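Local coordinates for protein putative NAD-dependent epimerase/dehydratase (Bacillus halodurans, PDB 3E8X) that binds NADP and is probably an NAD(P)-dependent epimerase or dehydratase of the short-chain dehydrogenase/reductase type, its substrate and reaction being unknown, at residues A[106-109]-A[110-114]; A[128-131]-A[132-136]; A[156-160]-A[161-165]; A[223-226]-A[227-231]. All coordinates share one frame; numbering follows the deposited sequence.

Contact 1 of 4, residues A[106-109]-A[110-114]; sequences IDLW and GAIKT. With NAP (NADP nicotinamide-adenine-dinucleotide phosphate), chain B.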
loop_
_atom_site.group_PDB
_atom_site.type_symbol
_atom_site.label_atom_id
_atom_site.label_comp_id
_atom_site.label_asym_id
_atom_site.label_seq_id
_atom_site.Cartn_x
_atom_site.Cartn_y
_atom_site.Cartn_z
ATOM N N ILE A 106 -1.409 6.571 7.800
ATOM C CA ILE A 106 -1.310 8.001 7.452
ATOM C C ILE A 106 -0.638 8.189 6.087
ATOM O O ILE A 106 -1.262 8.630 5.130
ATOM C CB ILE A 106 -0.590 8.818 8.563
ATOM C CG1 ILE A 106 -1.285 8.585 9.910
ATOM C CG2 ILE A 106 -0.502 10.328 8.219
ATOM C CD1 ILE A 106 -2.706 9.055 9.998
ATOM N N ASP A 107 0.632 7.827 5.989
ATOM C CA ASP A 107 1.406 8.133 4.797
ATOM C C ASP A 107 0.830 7.455 3.554
ATOM O O ASP A 107 0.943 8.006 2.444
ATOM C CB ASP A 107 2.903 7.747 4.975
ATOM C CG ASP A 107 3.527 8.350 6.229
ATOM O OD1 ASP A 107 4.571 9.017 6.121
ATOM O OD2 ASP A 107 2.965 8.175 7.333
ATOM N N LEU A 108 0.269 6.249 3.713
ATOM C CA LEU A 108 -0.205 5.482 2.564
ATOM C C LEU A 108 -1.725 5.596 2.429
ATOM O O LEU A 108 -2.249 6.170 1.454
ATOM C CB LEU A 108 0.240 4.030 2.652
ATOM C CG LEU A 108 -0.271 3.047 1.571
ATOM C CD1 LEU A 108 -0.108 3.610 0.144
ATOM C CD2 LEU A 108 0.391 1.642 1.647
ATOM N N TRP A 109 -2.435 5.042 3.421
ATOM C CA TRP A 109 -3.884 4.927 3.369
ATOM C C TRP A 109 -4.505 6.312 3.419
ATOM O O TRP A 109 -5.395 6.598 2.651
ATOM C CB TRP A 109 -4.356 4.016 4.493
ATOM C CG TRP A 109 -5.814 3.739 4.586
ATOM C CD1 TRP A 109 -6.609 3.986 5.653
ATOM C CD2 TRP A 109 -6.642 3.093 3.609
ATOM N NE1 TRP A 109 -7.885 3.536 5.402
ATOM C CE2 TRP A 109 -7.930 2.992 4.153
ATOM C CE3 TRP A 109 -6.411 2.575 2.331
ATOM C CZ2 TRP A 109 -9.004 2.378 3.468
ATOM C CZ3 TRP A 109 -7.474 1.964 1.651
ATOM C CH2 TRP A 109 -8.761 1.891 2.230
ATOM N N GLY A 110 -3.993 7.189 4.290
ATOM C CA GLY A 110 -4.446 8.598 4.362
ATOM C C GLY A 110 -4.332 9.355 3.047
ATOM O O GLY A 110 -5.246 10.076 2.658
ATOM N N ALA A 111 -3.204 9.182 2.362
ATOM C CA ALA A 111 -2.958 9.773 1.061
ATOM C C ALA A 111 -3.917 9.241 0.039
ATOM O O ALA A 111 -4.482 10.009 -0.743
ATOM C CB ALA A 111 -1.479 9.559 0.601
ATOM N N ILE A 112 -4.111 7.925 0.046
ATOM C CA ILE A 112 -5.068 7.276 -0.846
ATOM C C ILE A 112 -6.488 7.823 -0.681
ATOM O O ILE A 112 -7.150 8.136 -1.678
ATOM C CB ILE A 112 -5.065 5.722 -0.709
ATOM C CG1 ILE A 112 -3.728 5.158 -1.267
ATOM C CG2 ILE A 112 -6.365 5.137 -1.349
ATOM C CD1 ILE A 112 -3.514 3.588 -1.086
ATOM N N LYS A 113 -6.946 7.965 0.551
ATOM C CA LYS A 113 -8.231 8.580 0.802
ATOM C C LYS A 113 -8.287 10.065 0.398
ATOM O O LYS A 113 -9.345 10.524 -0.011
ATOM C CB LYS A 113 -8.657 8.370 2.258
ATOM C CG LYS A 113 -8.856 6.857 2.688
ATOM C CD LYS A 113 -9.393 6.676 4.093
ATOM C CE LYS A 113 -8.345 7.024 5.179
ATOM N NZ LYS A 113 -8.824 6.834 6.607
ATOM N N THR A 114 -7.186 10.824 0.521
ATOM C CA THR A 114 -7.178 12.257 0.141
ATOM C C THR A 114 -7.327 12.413 -1.365
ATOM O O THR A 114 -8.006 13.324 -1.852
ATOM C CB THR A 114 -5.876 13.015 0.584
ATOM O OG1 THR A 114 -4.725 12.493 -0.114
ATOM C CG2 THR A 114 -5.683 12.921 2.074
HETATM P PA NAP B . 6.234 16.436 10.211
HETATM O O1A NAP B . 6.225 15.090 10.943
HETATM O O2A NAP B . 6.820 17.656 10.889
HETATM O O5B NAP B . 4.716 16.681 9.704
HETATM C C5B NAP B . 3.689 15.672 9.739
HETATM C C4B NAP B . 2.313 16.229 10.103
HETATM O O4B NAP B . 1.361 15.178 9.858
HETATM C C3B NAP B . 2.131 16.655 11.581
HETATM O O3B NAP B . 1.740 18.029 11.754
HETATM C C2B NAP B . 1.008 15.771 12.100
HETATM O O2B NAP B . 0.078 16.383 13.027
HETATM C C1B NAP B . 0.304 15.385 10.789
HETATM N N9A NAP B . -0.574 14.209 11.017
HETATM C C8A NAP B . -0.228 13.052 11.604
HETATM N N7A NAP B . -1.315 12.258 11.668
HETATM C C5A NAP B . -2.341 12.932 11.110
HETATM C C6A NAP B . -3.691 12.641 10.888
HETATM N N6A NAP B . -4.197 11.448 11.264
HETATM N N1A NAP B . -4.508 13.555 10.318
HETATM C C2A NAP B . -4.016 14.739 9.951
HETATM N N3A NAP B . -2.721 15.059 10.148
HETATM C C4A NAP B . -1.865 14.170 10.720
HETATM O O3 NAP B . 7.052 16.204 8.812
HETATM P PN NAP B . 7.898 17.296 7.940
HETATM O O1N NAP B . 9.297 17.289 8.490
HETATM O O2N NAP B . 6.999 18.503 7.787
HETATM O O5D NAP B . 8.131 16.583 6.520
HETATM C C5D NAP B . 7.093 16.523 5.550
HETATM C C4D NAP B . 7.150 15.151 4.902
HETATM O O4D NAP B . 8.383 14.949 4.209
HETATM C C3D NAP B . 7.067 14.040 5.938
HETATM O O3D NAP B . 5.686 13.784 6.235
HETATM C C2D NAP B . 7.877 12.896 5.320
HETATM O O2D NAP B . 7.069 11.855 4.815
HETATM C C1D NAP B . 8.657 13.538 4.148
HETATM N N1N NAP B . 10.132 13.289 4.121
HETATM C C2N NAP B . 10.905 13.358 5.233
HETATM C C3N NAP B . 12.295 13.130 5.148
HETATM C C7N NAP B . 13.210 13.233 6.349
HETATM O O7N NAP B . 14.433 13.359 6.157
HETATM N N7N NAP B . 12.664 13.244 7.577
HETATM C C4N NAP B . 12.867 12.834 3.909
HETATM C C5N NAP B . 12.055 12.776 2.789
HETATM C C6N NAP B . 10.697 13.012 2.930
HETATM P P2B NAP B . 0.429 16.830 14.562
HETATM O O1X NAP B . 0.969 18.233 14.474
HETATM O O2X NAP B . -0.920 16.778 15.272
HETATM O O3X NAP B . 1.478 15.828 14.996
#
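The carbonyl O of Trp-109 takes the N-H of Lys-113 in a nearly straight bond of 2.9 Å from O to N, and Leu-108 O takes Ile-112 N at the same length. Before these regular turns the helix is wider: Ala-111 N reaches back five residues to Ile-106 O in a weak bond of 3.4 Å. A chi1 of -178° swings the Trp-109 indole out alongside the next turn, where the Lys-113 chain, bent at its chi3, passes over one face. Its CE lies 3.5 Å from Trp-109 NE1, while CD makes a CH-pi contact with the five-membered ring, 4.1 Å from CD to the centroid. Lys-113 NZ goes on to bond Leu-74 O. Leu-108 and Ile-112 run side by side, CD1 to CD1 at 3.6 Å. This strip of helix 100-121, the helical link of a Rossmann-type beta-alpha-beta unit, faces the second subunit, where Leu-108 meets its own counterpart and Trp-109 NE1 bonds Asp-138 OD1 of that subunit. With an alanine in place of Trp-109, the Lys-113 chain would probably lose the face it lies on, and Asp-138 of the second subunit its indole N-H. On another side of the helix Ile-106 CD1 touches the adenine amino group of NADP, 3.1 Å from N6A, and Asp-107 OD2 accepts from Ser-94 N.

Contact 2 of 4, residues A[128-131]-A[132-136]; sequences MVSS and VGTVD. With NAP (NADP nicotinamide-adenine-dinucleotide phosphate), chain B.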
loop_
_atom_site.group_PDB
_atom_site.type_symbol
_atom_site.label_atom_id
_atom_site.label_comp_id
_atom_site.label_asym_id
_atom_site.label_seq_id
_atom_site.Cartn_x
_atom_site.Cartn_y
_atom_site.Cartn_z
HETATM N N MSE A 128 1.778 16.124 -4.152
HETATM C CA MSE A 128 2.259 15.151 -3.224
HETATM C C MSE A 128 3.677 15.497 -2.750
HETATM O O MSE A 128 4.583 15.747 -3.548
HETATM C CB MSE A 128 2.273 13.795 -3.894
HETATM C CG MSE A 128 3.003 12.736 -3.126
HETATM SE SE MSE A 128 1.901 12.308 -1.577
HETATM C CE MSE A 128 0.489 11.274 -2.341
ATOM N N VAL A 129 3.856 15.533 -1.432
ATOM C CA VAL A 129 5.185 15.597 -0.814
ATOM C C VAL A 129 5.572 14.170 -0.489
ATOM O O VAL A 129 5.073 13.570 0.426
ATOM C CB VAL A 129 5.213 16.497 0.441
ATOM C CG1 VAL A 129 6.615 16.605 1.008
ATOM C CG2 VAL A 129 4.633 17.871 0.095
ATOM N N SER A 130 6.476 13.658 -1.294
ATOM C CA SER A 130 6.943 12.319 -1.213
ATOM C C SER A 130 8.379 12.308 -0.662
ATOM O O SER A 130 8.683 13.007 0.304
ATOM C CB SER A 130 6.847 11.694 -2.616
ATOM O OG SER A 130 7.166 10.345 -2.587
ATOM N N SER A 131 9.232 11.456 -1.221
ATOM C CA SER A 131 10.616 11.279 -0.751
ATOM C C SER A 131 11.463 10.627 -1.853
ATOM O O SER A 131 10.952 9.842 -2.648
ATOM C CB SER A 131 10.637 10.398 0.514
ATOM O OG SER A 131 11.935 10.187 1.085
ATOM N N VAL A 132 12.761 10.961 -1.902
ATOM C CA VAL A 132 13.738 10.080 -2.580
ATOM C C VAL A 132 13.773 8.726 -1.841
ATOM O O VAL A 132 13.370 8.605 -0.657
ATOM C CB VAL A 132 15.197 10.688 -2.615
ATOM C CG1 VAL A 132 15.196 12.052 -3.289
ATOM C CG2 VAL A 132 15.778 10.759 -1.184
ATOM N N GLY A 133 14.253 7.706 -2.532
ATOM C CA GLY A 133 14.216 6.359 -1.994
ATOM C C GLY A 133 13.056 5.534 -2.548
ATOM O O GLY A 133 12.952 4.336 -2.290
ATOM N N THR A 134 12.162 6.179 -3.297
ATOM C CA THR A 134 10.897 5.576 -3.679
ATOM C C THR A 134 10.969 4.895 -5.037
ATOM O O THR A 134 10.189 4.021 -5.316
ATOM C CB THR A 134 9.766 6.606 -3.662
ATOM O OG1 THR A 134 10.228 7.783 -4.338
ATOM C CG2 THR A 134 9.377 6.925 -2.234
ATOM N N VAL A 135 11.924 5.277 -5.869
ATOM C CA VAL A 135 12.107 4.593 -7.171
ATOM C C VAL A 135 12.500 3.131 -6.968
ATOM O O VAL A 135 12.079 2.240 -7.719
ATOM C CB VAL A 135 13.137 5.355 -8.068
ATOM C CG1 VAL A 135 13.538 4.521 -9.249
ATOM C CG2 VAL A 135 12.527 6.692 -8.535
ATOM N N ASP A 136 13.284 2.855 -5.930
ATOM C CA ASP A 136 13.751 1.484 -5.684
ATOM C C ASP A 136 13.815 1.188 -4.191
ATOM O O ASP A 136 14.877 1.072 -3.633
ATOM C CB ASP A 136 15.096 1.305 -6.381
ATOM C CG ASP A 136 15.502 -0.151 -6.537
ATOM O OD1 ASP A 136 14.886 -1.079 -5.924
ATOM O OD2 ASP A 136 16.479 -0.392 -7.297
HETATM P PA NAP B . 6.234 16.436 10.211
HETATM O O1A NAP B . 6.225 15.090 10.943
HETATM O O2A NAP B . 6.820 17.656 10.889
HETATM O O5B NAP B . 4.716 16.681 9.704
HETATM C C5B NAP B . 3.689 15.672 9.739
HETATM C C4B NAP B . 2.313 16.229 10.103
HETATM O O4B NAP B . 1.361 15.178 9.858
HETATM C C3B NAP B . 2.131 16.655 11.581
HETATM O O3B NAP B . 1.740 18.029 11.754
HETATM C C2B NAP B . 1.008 15.771 12.100
HETATM O O2B NAP B . 0.078 16.383 13.027
HETATM C C1B NAP B . 0.304 15.385 10.789
HETATM N N9A NAP B . -0.574 14.209 11.017
HETATM C C8A NAP B . -0.228 13.052 11.604
HETATM N N7A NAP B . -1.315 12.258 11.668
HETATM C C5A NAP B . -2.341 12.932 11.110
HETATM C C6A NAP B . -3.691 12.641 10.888
HETATM N N6A NAP B . -4.197 11.448 11.264
HETATM N N1A NAP B . -4.508 13.555 10.318
HETATM C C2A NAP B . -4.016 14.739 9.951
HETATM N N3A NAP B . -2.721 15.059 10.148
HETATM C C4A NAP B . -1.865 14.170 10.720
HETATM O O3 NAP B . 7.052 16.204 8.812
HETATM P PN NAP B . 7.898 17.296 7.940
HETATM O O1N NAP B . 9.297 17.289 8.490
HETATM O O2N NAP B . 6.999 18.503 7.787
HETATM O O5D NAP B . 8.131 16.583 6.520
HETATM C C5D NAP B . 7.093 16.523 5.550
HETATM C C4D NAP B . 7.150 15.151 4.902
HETATM O O4D NAP B . 8.383 14.949 4.209
HETATM C C3D NAP B . 7.067 14.040 5.938
HETATM O O3D NAP B . 5.686 13.784 6.235
HETATM C C2D NAP B . 7.877 12.896 5.320
HETATM O O2D NAP B . 7.069 11.855 4.815
HETATM C C1D NAP B . 8.657 13.538 4.148
HETATM N N1N NAP B . 10.132 13.289 4.121
HETATM C C2N NAP B . 10.905 13.358 5.233
HETATM C C3N NAP B . 12.295 13.130 5.148
HETATM C C7N NAP B . 13.210 13.233 6.349
HETATM O O7N NAP B . 14.433 13.359 6.157
HETATM N N7N NAP B . 12.664 13.244 7.577
HETATM C C4N NAP B . 12.867 12.834 3.909
HETATM C C5N NAP B . 12.055 12.776 2.789
HETATM C C6N NAP B . 10.697 13.012 2.930
HETATM P P2B NAP B . 0.429 16.830 14.562
HETATM O O1X NAP B . 0.969 18.233 14.474
HETATM O O2X NAP B . -0.920 16.778 15.272
HETATM O O3X NAP B . 1.478 15.828 14.996
#
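Thr-134 and Ser-131 each spend a hydroxyl on a backbone carbonyl across the turn. Thr-134 OG1 donates to Ser-131 O at 2.8 Å, approaching almost in line with the carbonyl (C=O...O angle 169°). Ser-131 OG donates to Val-132 O, also at 2.8 Å, in the carbonyl plane and on a lone pair; with OG anti to the backbone N (chi1 -178°) the hydroxyl can reach this neighbouring carbonyl. A third hydroxyl, Ser-130 OG, is bonded to Asp-155 OD2. Van der Waals contact is slighter: Thr-134 CG2 lies 3.3 Å from Ser-131 O and 4.1 Å from Ser-130 OG. The loop leaves strand 125-129 at the C-terminal ends of the parallel strands of the Rossmann-type sheet, where the cofactor binds, and runs toward helix 145-160. There Tyr-147 and Lys-151 have the spacing of the YxxxK signature of short-chain dehydrogenases; Lys-151 NZ bonds Val-129 O and Tyr-147 OH bonds NADP. Cofactor contacts form the last group. Ser-130 O lies near the plane of the nicotinamide ring, 3.3 Å from C6N, whereas Ser-131 OG comes in obliquely, out of that plane, 3.1 Å from C5N. Val-129 CG1 approaches the attached ribose, 4.0 Å from O4D.

Contact 3 of 4, residues A[156-160]-A[161-165]; sequences DELKR and SSLDY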
loop_
_atom_site.group_PDB
_atom_site.type_symbol
_atom_site.label_atom_id
_atom_site.label_comp_id
_atom_site.label_asym_id
_atom_site.label_seq_id
_atom_site.Cartn_x
_atom_site.Cartn_y
_atom_site.Cartn_z
ATOM N N ASP A 156 2.127 5.996 -6.544
ATOM C CA ASP A 156 1.527 5.222 -7.645
ATOM C C ASP A 156 0.007 5.367 -7.743
ATOM O O ASP A 156 -0.536 5.432 -8.825
ATOM C CB ASP A 156 1.922 3.748 -7.546
ATOM C CG ASP A 156 3.388 3.509 -7.891
ATOM O OD1 ASP A 156 4.089 4.427 -8.414
ATOM O OD2 ASP A 156 3.862 2.406 -7.589
ATOM N N GLU A 157 -0.659 5.438 -6.607
ATOM C CA GLU A 157 -2.082 5.730 -6.572
ATOM C C GLU A 157 -2.405 7.095 -7.242
ATOM O O GLU A 157 -3.332 7.223 -8.031
ATOM C CB GLU A 157 -2.578 5.695 -5.118
ATOM C CG GLU A 157 -4.082 5.866 -4.985
ATOM C CD GLU A 157 -4.879 4.565 -5.167
ATOM O OE1 GLU A 157 -4.317 3.435 -5.314
ATOM O OE2 GLU A 157 -6.115 4.689 -5.070
ATOM N N LEU A 158 -1.621 8.115 -6.920
ATOM C CA LEU A 158 -1.740 9.440 -7.544
ATOM C C LEU A 158 -1.489 9.398 -9.042
ATOM O O LEU A 158 -2.247 9.991 -9.819
ATOM C CB LEU A 158 -0.782 10.443 -6.877
ATOM C CG LEU A 158 -0.940 11.936 -7.225
ATOM C CD1 LEU A 158 -2.396 12.383 -7.115
ATOM C CD2 LEU A 158 0.049 12.828 -6.345
ATOM N N LYS A 159 -0.449 8.676 -9.436
ATOM C CA LYS A 159 -0.119 8.529 -10.842
ATOM C C LYS A 159 -1.207 7.807 -11.645
ATOM O O LYS A 159 -1.320 8.061 -12.826
ATOM C CB LYS A 159 1.233 7.803 -11.056
ATOM C CG LYS A 159 2.463 8.543 -10.633
ATOM C CD LYS A 159 3.727 7.641 -10.793
ATOM C CE LYS A 159 5.020 8.371 -10.487
ATOM N NZ LYS A 159 6.260 7.646 -11.000
ATOM N N ARG A 160 -1.954 6.883 -11.029
ATOM C CA ARG A 160 -3.091 6.218 -11.648
ATOM C C ARG A 160 -4.370 7.053 -11.617
ATOM O O ARG A 160 -5.332 6.724 -12.265
ATOM C CB ARG A 160 -3.385 4.879 -10.950
ATOM C CG ARG A 160 -2.368 3.768 -11.172
ATOM C CD ARG A 160 -2.862 2.425 -10.628
ATOM N NE ARG A 160 -3.034 2.488 -9.166
ATOM C CZ ARG A 160 -2.113 2.121 -8.283
ATOM N NH1 ARG A 160 -0.940 1.615 -8.660
ATOM N NH2 ARG A 160 -2.378 2.266 -6.996
ATOM N N SER A 161 -4.396 8.127 -10.846
ATOM C CA SER A 161 -5.596 8.955 -10.704
ATOM C C SER A 161 -5.835 9.833 -11.933
ATOM O O SER A 161 -5.013 9.921 -12.835
ATOM C CB SER A 161 -5.458 9.865 -9.465
ATOM O OG SER A 161 -4.614 10.976 -9.718
ATOM N N SER A 162 -6.967 10.522 -11.937
ATOM C CA SER A 162 -7.266 11.496 -12.977
ATOM C C SER A 162 -6.814 12.921 -12.633
ATOM O O SER A 162 -7.176 13.860 -13.335
ATOM C CB SER A 162 -8.770 11.533 -13.193
ATOM O OG SER A 162 -9.353 12.225 -12.097
ATOM N N LEU A 163 -6.041 13.093 -11.563
ATOM C CA LEU A 163 -5.721 14.417 -11.046
ATOM C C LEU A 163 -4.572 15.111 -11.795
ATOM O O LEU A 163 -3.725 14.476 -12.403
ATOM C CB LEU A 163 -5.411 14.327 -9.549
ATOM C CG LEU A 163 -6.504 13.800 -8.620
ATOM C CD1 LEU A 163 -5.934 13.699 -7.166
ATOM C CD2 LEU A 163 -7.786 14.643 -8.660
ATOM N N ASP A 164 -4.561 16.439 -11.740
ATOM C CA ASP A 164 -3.481 17.227 -12.315
ATOM C C ASP A 164 -2.396 17.310 -11.249
ATOM O O ASP A 164 -2.327 18.272 -10.488
ATOM C CB ASP A 164 -3.974 18.617 -12.674
ATOM C CG ASP A 164 -4.828 18.652 -13.911
ATOM O OD1 ASP A 164 -4.831 17.681 -14.708
ATOM O OD2 ASP A 164 -5.499 19.690 -14.079
ATOM N N TYR A 165 -1.558 16.295 -11.208
ATOM C CA TYR A 165 -0.689 16.085 -10.063
ATOM C C TYR A 165 0.702 16.617 -10.319
ATOM O O TYR A 165 1.121 16.763 -11.453
ATOM C CB TYR A 165 -0.626 14.594 -9.641
ATOM C CG TYR A 165 0.061 13.658 -10.625
ATOM C CD1 TYR A 165 1.443 13.507 -10.622
ATOM C CD2 TYR A 165 -0.676 12.905 -11.556
ATOM C CE1 TYR A 165 2.088 12.656 -11.524
ATOM C CE2 TYR A 165 -0.017 12.051 -12.483
ATOM C CZ TYR A 165 1.350 11.924 -12.433
ATOM O OH TYR A 165 2.006 11.102 -13.328
HETATM O O HOH W 1 0.385 9.346 -14.516
#
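Tyr-165 folds back over the last turn of helix 145-160, and each part of its side chain meets something there. CB rests on Leu-158, 3.6 Å from its CG. Placed between the backbone N and the carbonyl carbon (chi1 68°), the ring then runs along the backbone: CD2 approaches Leu-158 O obliquely, and CE2 lies 3.9 Å from Lys-159 CA. At the tip, OH sits 3.7 Å from Lys-159 CG and shares a water with the backbone; the water, in the ring plane, is 2.7 Å from Tyr-165 OH and donates to Lys-159 O at 2.7 Å. Leu-158 also turns CD1 to Leu-163 CD1, the two side chains crossing at about a right angle.

Leu-158 O is gripped twice by Ser-161. The hydroxyl OG donates at 2.6 Å, in the carbonyl plane on a lone pair, whereas the backbone N of Ser-161, at 3.0 Å, comes from well above that plane (69°). The same OG accepts from Leu-163 N at 3.1 Å, an ST turn that steers the chain toward strand 164-174 of this beta-alpha-beta unit. An alanine at this serine would probably leave Leu-158 O with one donor of its two and Leu-163 N without its acceptor, slackening the turn. Within the subunit Arg-160 turns back along its helix, its guanidinium over Asp-156 O and NH2 salt-bridged to Glu-157 OE1 in the guanidinium plane. It also packs on Glu-157 of the second subunit, near that subunit's Arg-160, and the Glu-157 carboxylates of both subunits probably offset the two neighbouring arginine charges.

Contact 4 of 4, residues A[223-226]-A[227-231]; sequences GDTP and IAKVV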
loop_
_atom_site.group_PDB
_atom_site.type_symbol
_atom_site.label_atom_id
_atom_site.label_comp_id
_atom_site.label_asym_id
_atom_site.label_seq_id
_atom_site.Cartn_x
_atom_site.Cartn_y
_atom_site.Cartn_z
ATOM N N GLY A 223 21.081 22.930 -3.918
ATOM C CA GLY A 223 22.043 23.010 -5.024
ATOM C C GLY A 223 22.299 24.474 -5.373
ATOM O O GLY A 223 22.312 25.341 -4.477
ATOM N N ASP A 224 22.410 24.766 -6.659
ATOM C CA ASP A 224 22.884 26.066 -7.097
ATOM C C ASP A 224 21.932 26.902 -7.932
ATOM O O ASP A 224 22.232 28.045 -8.245
ATOM C CB ASP A 224 24.175 25.849 -7.859
ATOM C CG ASP A 224 25.322 25.437 -6.936
ATOM O OD1 ASP A 224 25.347 25.863 -5.742
ATOM O OD2 ASP A 224 26.206 24.680 -7.396
ATOM N N THR A 225 20.786 26.353 -8.292
ATOM C CA THR A 225 19.902 27.019 -9.193
ATOM C C THR A 225 18.750 27.634 -8.395
ATOM O O THR A 225 18.102 26.960 -7.605
ATOM C CB THR A 225 19.328 26.055 -10.234
ATOM O OG1 THR A 225 20.381 25.283 -10.808
ATOM C CG2 THR A 225 18.541 26.796 -11.307
ATOM N N PRO A 226 18.482 28.926 -8.620
ATOM C CA PRO A 226 17.325 29.530 -7.966
ATOM C C PRO A 226 16.010 28.769 -8.226
ATOM O O PRO A 226 15.751 28.362 -9.341
ATOM C CB PRO A 226 17.308 30.951 -8.543
ATOM C CG PRO A 226 18.758 31.236 -8.872
ATOM C CD PRO A 226 19.249 29.911 -9.418
ATOM N N ILE A 227 15.190 28.622 -7.189
ATOM C CA ILE A 227 13.952 27.850 -7.227
ATOM C C ILE A 227 12.974 28.264 -8.360
ATOM O O ILE A 227 12.388 27.427 -8.990
ATOM C CB ILE A 227 13.227 27.885 -5.809
ATOM C CG1 ILE A 227 13.995 27.015 -4.795
ATOM C CG2 ILE A 227 11.731 27.442 -5.936
ATOM C CD1 ILE A 227 13.724 27.299 -3.322
ATOM N N ALA A 228 12.790 29.555 -8.599
ATOM C CA ALA A 228 11.928 30.052 -9.683
ATOM C C ALA A 228 12.385 29.524 -11.048
ATOM O O ALA A 228 11.576 29.069 -11.829
ATOM C CB ALA A 228 11.875 31.590 -9.696
ATOM N N LYS A 229 13.688 29.573 -11.294
ATOM C CA LYS A 229 14.267 29.093 -12.539
ATOM C C LYS A 229 14.171 27.566 -12.707
ATOM O O LYS A 229 13.906 27.055 -13.803
ATOM C CB LYS A 229 15.701 29.599 -12.661
ATOM C CG LYS A 229 16.406 29.140 -13.884
ATOM C CD LYS A 229 17.763 29.795 -14.009
ATOM C CE LYS A 229 18.519 29.229 -15.145
ATOM N NZ LYS A 229 19.917 29.668 -15.078
ATOM N N VAL A 230 14.373 26.824 -11.625
ATOM C CA VAL A 230 14.228 25.370 -11.664
ATOM C C VAL A 230 12.804 25.006 -12.082
ATOM O O VAL A 230 12.607 24.109 -12.899
ATOM C CB VAL A 230 14.632 24.717 -10.282
ATOM C CG1 VAL A 230 14.034 23.422 -10.129
ATOM C CG2 VAL A 230 16.200 24.595 -10.137
ATOM N N VAL A 231 11.810 25.720 -11.524
ATOM C CA VAL A 231 10.406 25.423 -11.767
ATOM C C VAL A 231 10.013 25.789 -13.184
ATOM O O VAL A 231 9.226 25.076 -13.782
ATOM C CB VAL A 231 9.433 26.053 -10.686
ATOM C CG1 VAL A 231 7.945 25.958 -11.121
ATOM C CG2 VAL A 231 9.619 25.353 -9.283
#
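Thr-225 and Val-230 meet through their methyl groups: Thr-225 CG2 is 3.4 Å from Val-230 CG2, and Thr-225 CB is 3.5 Å from the same methyl, both tighter than usual for carbon. The threonine presents CG2 because that branch, rather than OG1, stands anti to the backbone N (OG1 chi1 -49°). Val-230 answers with the branch that lies beside its own N, and the two side chains cross at a slant. Lys-229 is fully extended from the helix (chi1 179°) and crosses the threonine at about a right angle, its CG 4.1 Å from Thr-225 CG2 as the chain passes on. Pro-226, between Thr-225 and the helix in sequence, occupies the N-cap position, and its carbonyl O receives Val-230 N in a nearly straight bond of 3.1 Å. Ile-227 points away from the loop residues 223-226, onto helix 197-207 and Val-182, and Val-230 shares Val-182. A contact between the residue before the N-cap and the fourth residue of the helix has the placing of a hydrophobic staple, here half built from a threonine methyl, at the start of helix 227-232.

Contacts 1, 2 and 3 form one connected block, their centres 13 to 15 Å apart. Contact 1 touches contact 2 through Ala-111 CB and CE of selenomethionine Met-128 (3.9 Å), and contact 3 through Ile-112 CG2 and Glu-157 OE2 (3.8 Å); Met-128 CB meets Leu-158 CD2 at 3.4 Å, joining contacts 2 and 3. Contacts 1 and 2 touch opposite ends of NADP, the adenine and the nicotinamide, whereas Leu-158 of contact 3 stays about 13 Å from the cofactor. Contacts 1 and 3 both reach the second subunit. Contact 4 stands apart, across the chain's centre from contact 1, its nearest atoms about 11 Å from contact 3 and about 12 Å from contact 2.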